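Local coordinates for Ets DNA-binding protein pokkuri (Drosophila melanogaster, PDB 1SV0) that represses transcription as an ETS-family DNA-binding protein, restraining photoreceptor development against RAS signalling, and here contributes its SAM domain to a complex with Mae, at residues R11-S14 with V20-R23; A52-R57 with V64-L69. The protein carries 1 engineered substitution. All coordinates share one frame; numbering follows the deposited sequence.

Contact 1: residues R11-S14 with V20-R23; sequences RLWS and VFLR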
# COMPACT_ATOMS: atom_id res chain seq x y z
N ARG A 11 1.57 -20.18 -1.68
CA ARG A 11 1.07 -21.25 -0.83
C ARG A 11 2.15 -22.29 -0.53
O ARG A 11 1.99 -23.11 0.38
CB ARG A 11 -0.14 -21.91 -1.48
CG ARG A 11 -1.39 -21.05 -1.45
CD ARG A 11 -2.51 -21.69 -2.24
NE ARG A 11 -2.38 -21.46 -3.68
CZ ARG A 11 -2.38 -22.42 -4.60
NH1 ARG A 11 -2.51 -23.69 -4.23
NH2 ARG A 11 -2.27 -22.10 -5.89
N LEU A 12 3.24 -22.26 -1.29
CA LEU A 12 4.33 -23.21 -1.09
C LEU A 12 5.51 -22.59 -0.34
O LEU A 12 6.53 -23.25 -0.12
CB LEU A 12 4.80 -23.75 -2.44
CG LEU A 12 3.72 -24.40 -3.31
CD1 LEU A 12 4.35 -24.93 -4.59
CD2 LEU A 12 3.05 -25.53 -2.55
N TRP A 13 5.38 -21.34 0.07
CA TRP A 13 6.46 -20.67 0.78
C TRP A 13 6.79 -21.25 2.14
O TRP A 13 5.91 -21.68 2.88
CB TRP A 13 6.16 -19.17 0.96
CG TRP A 13 6.19 -18.38 -0.30
CD1 TRP A 13 6.70 -18.79 -1.50
CD2 TRP A 13 5.74 -17.04 -0.48
NE1 TRP A 13 6.59 -17.77 -2.43
CE2 TRP A 13 6.01 -16.68 -1.82
CE3 TRP A 13 5.13 -16.09 0.36
CZ2 TRP A 13 5.69 -15.43 -2.34
CZ3 TRP A 13 4.82 -14.83 -0.16
CH2 TRP A 13 5.10 -14.52 -1.50
N SER A 14 8.08 -21.27 2.46
CA SER A 14 8.55 -21.74 3.76
C SER A 14 8.36 -20.55 4.70
O SER A 14 7.94 -19.48 4.25
CB SER A 14 10.03 -22.09 3.68
OG SER A 14 10.80 -20.93 3.39
N VAL A 20 10.93 -13.05 3.93
CA VAL A 20 11.59 -12.34 2.84
C VAL A 20 10.54 -11.49 2.12
O VAL A 20 10.76 -10.30 1.87
CB VAL A 20 12.23 -13.32 1.83
CG1 VAL A 20 12.53 -12.61 0.52
CG2 VAL A 20 13.51 -13.90 2.43
N PHE A 21 9.41 -12.10 1.82
CA PHE A 21 8.31 -11.42 1.15
C PHE A 21 7.87 -10.19 1.94
O PHE A 21 7.73 -9.10 1.38
CB PHE A 21 7.11 -12.35 1.00
CG PHE A 21 5.86 -11.64 0.58
CD1 PHE A 21 5.75 -11.12 -0.71
CD2 PHE A 21 4.79 -11.48 1.46
CE1 PHE A 21 4.60 -10.45 -1.11
CE2 PHE A 21 3.64 -10.80 1.07
CZ PHE A 21 3.54 -10.29 -0.22
N LEU A 22 7.65 -10.36 3.24
CA LEU A 22 7.23 -9.23 4.06
C LEU A 22 8.28 -8.12 4.13
O LEU A 22 7.94 -6.94 3.99
CB LEU A 22 6.86 -9.72 5.46
CG LEU A 22 5.64 -10.65 5.41
CD1 LEU A 22 5.48 -11.38 6.75
CD2 LEU A 22 4.39 -9.83 5.07
N ARG A 23 9.55 -8.48 4.31
CA ARG A 23 10.62 -7.48 4.37
C ARG A 23 10.71 -6.71 3.06
O ARG A 23 10.89 -5.49 3.04
CB ARG A 23 11.97 -8.14 4.68
CG ARG A 23 12.00 -8.82 6.04
CD ARG A 23 13.42 -8.98 6.52
NE ARG A 23 13.48 -9.08 7.97
CZ ARG A 23 13.88 -10.15 8.64
NH1 ARG A 23 14.27 -11.23 7.98
NH2 ARG A 23 13.87 -10.14 9.97

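Contact 2: residues A52-R57 with V64-L69; sequences ADFGHR and VLHNVL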
# COMPACT_ATOMS: atom_id res chain seq x y z
N ALA A 52 -9.03 -8.94 7.34
CA ALA A 52 -9.09 -8.43 8.70
C ALA A 52 -7.91 -8.94 9.52
O ALA A 52 -7.39 -8.23 10.39
CB ALA A 52 -10.41 -8.83 9.37
N ASP A 53 -7.49 -10.17 9.26
CA ASP A 53 -6.34 -10.75 9.96
C ASP A 53 -5.11 -9.89 9.68
O ASP A 53 -4.37 -9.52 10.60
CB ASP A 53 -6.05 -12.18 9.48
CG ASP A 53 -6.89 -13.22 10.19
OD1 ASP A 53 -7.08 -13.10 11.42
OD2 ASP A 53 -7.35 -14.18 9.52
N PHE A 54 -4.89 -9.60 8.41
CA PHE A 54 -3.75 -8.78 8.01
C PHE A 54 -3.88 -7.41 8.64
O PHE A 54 -2.89 -6.85 9.12
CB PHE A 54 -3.70 -8.63 6.49
CG PHE A 54 -2.76 -9.58 5.82
CD1 PHE A 54 -3.23 -10.75 5.23
CD2 PHE A 54 -1.39 -9.30 5.76
CE1 PHE A 54 -2.36 -11.63 4.59
CE2 PHE A 54 -0.51 -10.18 5.11
CZ PHE A 54 -1.00 -11.34 4.53
N GLY A 55 -5.10 -6.89 8.63
CA GLY A 55 -5.35 -5.58 9.19
C GLY A 55 -4.89 -5.48 10.63
O GLY A 55 -4.31 -4.48 11.04
N HIS A 56 -5.15 -6.53 11.41
CA HIS A 56 -4.76 -6.54 12.81
C HIS A 56 -3.24 -6.61 12.98
O HIS A 56 -2.69 -5.96 13.88
CB HIS A 56 -5.41 -7.73 13.53
CG HIS A 56 -6.90 -7.69 13.54
ND1 HIS A 56 -7.62 -6.54 13.78
CD2 HIS A 56 -7.82 -8.67 13.37
CE1 HIS A 56 -8.91 -6.81 13.76
NE2 HIS A 56 -9.06 -8.10 13.51
N ARG A 57 -2.57 -7.39 12.13
CA ARG A 57 -1.12 -7.54 12.19
C ARG A 57 -0.34 -6.38 11.57
O ARG A 57 0.85 -6.20 11.85
CB ARG A 57 -0.69 -8.84 11.50
CG ARG A 57 -0.75 -10.08 12.36
CD ARG A 57 -1.66 -11.12 11.75
NE ARG A 57 -1.43 -12.44 12.32
CZ ARG A 57 -2.33 -13.42 12.32
NH1 ARG A 57 -3.53 -13.21 11.79
NH2 ARG A 57 -2.03 -14.60 12.84
N VAL A 64 -3.55 -3.79 1.88
CA VAL A 64 -2.70 -3.73 0.69
C VAL A 64 -1.89 -5.03 0.60
O VAL A 64 -1.87 -5.69 -0.43
CB VAL A 64 -1.71 -2.54 0.75
CG1 VAL A 64 -0.71 -2.64 -0.40
CG2 VAL A 64 -2.47 -1.23 0.69
N LEU A 65 -1.22 -5.39 1.70
CA LEU A 65 -0.41 -6.61 1.73
C LEU A 65 -1.24 -7.82 1.36
O LEU A 65 -0.80 -8.67 0.58
CB LEU A 65 0.18 -6.83 3.13
CG LEU A 65 1.19 -5.79 3.61
CD1 LEU A 65 1.64 -6.15 5.03
CD2 LEU A 65 2.39 -5.76 2.65
N HIS A 66 -2.44 -7.91 1.92
CA HIS A 66 -3.33 -9.03 1.64
C HIS A 66 -3.63 -9.09 0.15
O HIS A 66 -3.50 -10.14 -0.48
CB HIS A 66 -4.63 -8.87 2.43
CG HIS A 66 -5.66 -9.91 2.11
ND1 HIS A 66 -6.66 -9.70 1.18
CD2 HIS A 66 -5.87 -11.15 2.62
CE1 HIS A 66 -7.43 -10.77 1.13
NE2 HIS A 66 -6.98 -11.66 1.99
N ASN A 67 -4.01 -7.96 -0.43
CA ASN A 67 -4.33 -7.94 -1.85
C ASN A 67 -3.14 -8.32 -2.71
O ASN A 67 -3.28 -9.05 -3.69
CB ASN A 67 -4.89 -6.58 -2.25
CG ASN A 67 -6.27 -6.35 -1.67
OD1 ASN A 67 -7.04 -7.30 -1.52
ND2 ASN A 67 -6.58 -5.11 -1.34
N VAL A 68 -1.95 -7.84 -2.34
CA VAL A 68 -0.77 -8.19 -3.12
C VAL A 68 -0.57 -9.70 -3.08
O VAL A 68 -0.33 -10.33 -4.12
CB VAL A 68 0.50 -7.52 -2.56
CG1 VAL A 68 1.73 -8.10 -3.23
CG2 VAL A 68 0.43 -6.02 -2.80
N LEU A 69 -0.66 -10.27 -1.89
CA LEU A 69 -0.49 -11.71 -1.74
C LEU A 69 -1.52 -12.47 -2.58
O LEU A 69 -1.17 -13.37 -3.33
CB LEU A 69 -0.62 -12.11 -0.27
CG LEU A 69 -0.45 -13.59 0.09
CD1 LEU A 69 0.90 -14.08 -0.43
CD2 LEU A 69 -0.55 -13.77 1.62

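Contact 1: residues R11-S14 with V20-R23
Trp-13 and Phe-21 bring the chain before helix 15-28 against that helix's second turn, with their CA atoms 9.4 Å apart, a gap wide enough that rings rather than backbone must bridge it. The two aromatics carry the whole contact, which buries 97 Å². The indole leads with the CZ3 and CH2 atoms at the far end of its six-membered ring: CZ3 of Trp-13 lies over one face of the phenyl ring, 3.4 Å from CG of Phe-21. Beside it, CH2 of Trp-13 sits 3.6 Å from CD1 of Phe-21, so the indole rests on the root of the phenyl ring rather than its far end. The ring planes meet at 43°, neither a stack nor an edge-to-face pair, and their centroids are 5.0 Å apart. Phe-21 holds its CG anti to the backbone N (chi1 169°), which carries the ring off the helix and presents its inner end to the indole. Tryptophan suits the loop position because it is long enough to cross the gap while its NE1 finds a polar mate, the carbonyl O of Pro-7. Cut back to an alanine, Phe-21 would keep only its CB against the indole, and CZ3 and CH2 would probably lose most of their packing. Next to this apolar pair, Ser-14 is the N-cap of helix 15-28, its side chain capping a backbone N of the first turn, while Asp-17 accepts a bond from the N of Ser-14. Both rings also touch Leu-72 of helix 62-77, and Trp-13 reaches Leu-69 as well, so the pair joins the loop before helix 15-28 and the middle of that helix to the long C-terminal helix of the SAM domain.

Contact 2: residues A52-R57 with V64-L69
Phe-54 carries the packing of helix 51-57 on helix 62-77, meeting Leu-65, His-66 and Leu-69 with its ring. One face lies against the backbone of the second helix, above CA of His-66, and the CA atoms of Phe-54 and His-66, 6.4 Å apart, mark the closest approach of the two backbones. Over that same face lie two CB atoms, that of His-66 at 3.7 Å from CD1 of Phe-54 and that of Leu-65 at 3.9 Å from CD2 of Phe-54. CD2 of Leu-69 comes instead to the ring's edge, 3.8 Å from CZ of Phe-54. The imidazole of His-66 in turn offers its edge, CD2, to CD1 of Phe-54, with the two planes at 70°. A flat, wholly apolar side chain suits this site, since it can lie on a helix surface and still reach leucine on two successive turns. Chi1 of Phe-54 is -98°, away from a staggered position, consistent with the ring being turned onto this surface.

The outward side of helix 51-57 is looser, with Ala-52 and His-56 exposed. Asp-53 and Arg-57, one turn apart, form a salt bridge along their own helix, 3.6 Å from OD1 of Asp-53 to NH1 of Arg-57; Arg-57 also packs on Phe-39 and Leu-49, and its NE makes a weak hydrogen bond to the O of Leu-38.

The axes of segments 52-57 and 64-69 approach to 9.1 Å, with their N-to-C directions at 133°. Leu-46 of helix 43-46 touches both Phe-54 and Leu-69, and Cys-25 of helix 15-28 meets Leu-65. Val-64 and Asn-67 pack on Met-56 of the Mae chain, and Val-68 on Leu-51 of that chain.

Contacts 1 and 2 follow one another along the chain and lie on opposite sides of its centre, about 14 Å between their centres, yet helix 62-77 ties them together within one SAM domain. CZ3 of Trp-13 comes within 4.0 Å of CD1 of Leu-69, and CZ of Phe-21 within 4.1 Å of CG1 of Val-68, both as apolar packing. Leu-69 thus serves both contacts, offering CD1 to the indole and CD2 to the phenyl ring of contact 2. Val-68 also packs on Leu-51 of the Mae chain, so this one residue touches both Phe-21 of contact 1 and the partner protein.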